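Local coordinates for protein, related to general stress protein 26(GS26) of B.subtilis (Clostridium acetobutylicum, PDB 2HQ7) that is of uncharacterised function but, as a member of the pyridoxamine 5'-phosphate oxidase family related to a bacterial general stress protein, probably binds a flavin and acts as an oxidoreductase, at residues 91-96 and 110-115. Sequence-based numbering, arbitrary orientation.
With EDO (1,2-ethanediol), chain H.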
loop_
_atom_site.group_PDB
_atom_site.type_symbol
_atom_site.label_atom_id
_atom_site.label_comp_id
_atom_site.label_asym_id
_atom_site.label_seq_id
_atom_site.Cartn_x
_atom_site.Cartn_y
_atom_site.Cartn_z
ATOM N N HIS B 91 -15.250 18.330 -5.451
ATOM C CA HIS B 91 -15.575 18.755 -6.812
ATOM C C HIS B 91 -15.517 20.263 -7.059
ATOM O O HIS B 91 -15.436 20.700 -8.211
ATOM C CB HIS B 91 -16.968 18.225 -7.190
ATOM C CG HIS B 91 -17.000 16.734 -7.322
ATOM N ND1 HIS B 91 -17.569 15.909 -6.369
ATOM C CD2 HIS B 91 -16.471 15.914 -8.264
ATOM C CE1 HIS B 91 -17.421 14.649 -6.740
ATOM N NE2 HIS B 91 -16.765 14.625 -7.888
ATOM N N ASP B 92 -15.532 21.053 -6.001
ATOM C CA ASP B 92 -15.622 22.497 -6.156
ATOM C C ASP B 92 -14.265 23.134 -6.426
ATOM O O ASP B 92 -13.236 22.739 -5.874
ATOM C CB ASP B 92 -16.269 23.122 -4.940
ATOM C CG ASP B 92 -15.426 22.996 -3.726
ATOM O OD1 ASP B 92 -15.175 21.831 -3.335
ATOM O OD2 ASP B 92 -15.014 24.048 -3.178
ATOM N N ARG B 93 -14.280 24.132 -7.298
ATOM C CA ARG B 93 -13.066 24.739 -7.798
ATOM C C ARG B 93 -12.382 25.543 -6.706
ATOM O O ARG B 93 -11.163 25.575 -6.659
ATOM C CB ARG B 93 -13.357 25.615 -9.008
ATOM C CG ARG B 93 -12.107 26.278 -9.603
ATOM C CD ARG B 93 -12.431 27.175 -10.807
ATOM N NE ARG B 93 -11.226 27.437 -11.593
ATOM C CZ ARG B 93 -10.210 28.198 -11.187
ATOM N NH1 ARG B 93 -10.237 28.838 -10.020
ATOM N NH2 ARG B 93 -9.170 28.363 -11.975
ATOM N N ALA B 94 -13.169 26.146 -5.811
ATOM C CA ALA B 94 -12.637 26.849 -4.642
ATOM C C ALA B 94 -11.629 25.983 -3.871
ATOM O O ALA B 94 -10.475 26.382 -3.618
ATOM C CB ALA B 94 -13.804 27.275 -3.738
ATOM N N SER B 95 -12.036 24.764 -3.558
ATOM C CA SER B 95 -11.192 23.855 -2.788
ATOM C C SER B 95 -9.963 23.428 -3.575
ATOM O O SER B 95 -8.836 23.404 -3.047
ATOM C CB SER B 95 -11.995 22.625 -2.355
ATOM O OG SER B 95 -13.142 23.017 -1.609
ATOM N N LYS B 96 -10.201 23.107 -4.836
ATOM C CA LYS B 96 -9.187 22.702 -5.741
ATOM C C LYS B 96 -8.139 23.775 -5.863
ATOM O O LYS B 96 -6.982 23.475 -5.858
ATOM C CB LYS B 96 -9.828 22.325 -7.083
ATOM C CG LYS B 96 -10.533 20.961 -6.981
ATOM C CD LYS B 96 -11.354 20.583 -8.213
ATOM C CE LYS B 96 -10.578 19.729 -9.187
ATOM N NZ LYS B 96 -11.388 19.358 -10.399
ATOM N N LEU B 110 -2.701 22.082 -17.349
ATOM C CA LEU B 110 -3.753 23.100 -17.561
ATOM C C LEU B 110 -4.268 23.747 -16.277
ATOM O O LEU B 110 -5.326 24.385 -16.289
ATOM C CB LEU B 110 -4.934 22.493 -18.304
ATOM C CG LEU B 110 -4.699 21.956 -19.709
ATOM C CD1 LEU B 110 -6.067 21.708 -20.358
ATOM C CD2 LEU B 110 -3.896 22.922 -20.535
ATOM N N GLY B 111 -3.549 23.556 -15.173
ATOM C CA GLY B 111 -3.837 24.260 -13.955
ATOM C C GLY B 111 -4.972 23.656 -13.182
ATOM O O GLY B 111 -5.289 22.487 -13.328
ATOM N N ILE B 112 -5.565 24.481 -12.324
ATOM C CA ILE B 112 -6.684 24.094 -11.486
ATOM C C ILE B 112 -7.806 23.498 -12.314
ATOM O O ILE B 112 -8.505 22.601 -11.850
ATOM C CB ILE B 112 -7.171 25.302 -10.633
ATOM C CG1 ILE B 112 -6.122 25.600 -9.561
ATOM C CG2 ILE B 112 -8.567 25.042 -10.034
ATOM C CD1 ILE B 112 -5.874 27.114 -9.279
ATOM N N ASP B 113 -7.970 23.971 -13.543
ATOM C CA ASP B 113 -9.041 23.473 -14.400
ATOM C C ASP B 113 -8.671 22.250 -15.231
ATOM O O ASP B 113 -9.473 21.812 -16.037
ATOM C CB ASP B 113 -9.536 24.572 -15.334
ATOM C CG ASP B 113 -9.948 25.814 -14.589
ATOM O OD1 ASP B 113 -11.018 25.781 -13.956
ATOM O OD2 ASP B 113 -9.182 26.803 -14.626
ATOM N N ASP B 114 -7.471 21.698 -15.045
ATOM C CA ASP B 114 -7.064 20.488 -15.761
ATOM C C ASP B 114 -8.104 19.416 -15.471
ATOM O O ASP B 114 -8.472 19.212 -14.310
ATOM C CB ASP B 114 -5.677 20.039 -15.306
ATOM C CG ASP B 114 -5.017 19.030 -16.258
ATOM O OD1 ASP B 114 -5.509 17.892 -16.421
ATOM O OD2 ASP B 114 -3.941 19.361 -16.787
ATOM N N PRO B 115 -8.636 18.763 -16.516
ATOM C CA PRO B 115 -9.646 17.760 -16.241
ATOM C C PRO B 115 -9.109 16.531 -15.507
ATOM O O PRO B 115 -9.896 15.793 -14.966
ATOM C CB PRO B 115 -10.157 17.378 -17.634
ATOM C CG PRO B 115 -9.076 17.748 -18.552
ATOM C CD PRO B 115 -8.395 18.921 -17.966
HETATM C C1 EDO H . -17.279 19.719 -1.536
HETATM O O1 EDO H . -15.994 20.327 -1.742
HETATM C C2 EDO H . -17.418 18.366 -2.244
HETATM O O2 EDO H . -17.577 18.495 -3.667
HETATM O O HOH W 1 -9.938 20.508 -12.603
#
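The guanidinium group of Arg93 has Ile112 over one face and the carboxylate of Asp113 at its edge. Ile112 CG2 sits above the centre of the plane, 3.7 Å from Arg93 CZ. The same methyl also touches the arginine chain, at 3.8 Å from Arg93 CG. At the edge, Arg93 holds Asp113 side-on through two nitrogens. Arg93 NE gives a hydrogen bond to Asp113 OD1 at 2.9 Å, and Arg93 NH2 gives one to Asp113 OD2 at 3.1 Å. Both are nearly straight and form a salt bridge. Both carboxylate oxygens lie close to the guanidinium plane. The nitrogens meet them on their syn sides but tilted out of the carboxylate plane, in keeping with the 35° between the two planes. The chain of Arg93 is extended as far as NE, with CG anti to the backbone N (chi1 -179°), and this carries the charged end across to the loop. The paired bonds and the methyl on the face should limit rotation of the group. Lys96 CB adds a looser contact with Ile112 CG2. The amine of Lys96 works through a water, which accepts from Lys96 NZ at 2.9 Å and donates to Ile112 O and Asp114 O. This water joins the helix to two carbonyls of the loop. Asp92 is the N-cap. Its OD2 accepts from Ser95 N, and from Ser95 OG at 2.7 Å. Asp114 OD2 accepts from Leu110 N. Outside the two segments, Ile112 also touches Trp100. The contact lies at the protein surface. It joins the N-capped helix 93-99 by a salt bridge to the loop before strand 117-131. Both lie in the connection between antiparallel neighbours 79-90 and 117-131 in the sheet of this pyridoxamine 5'-phosphate oxidase family fold.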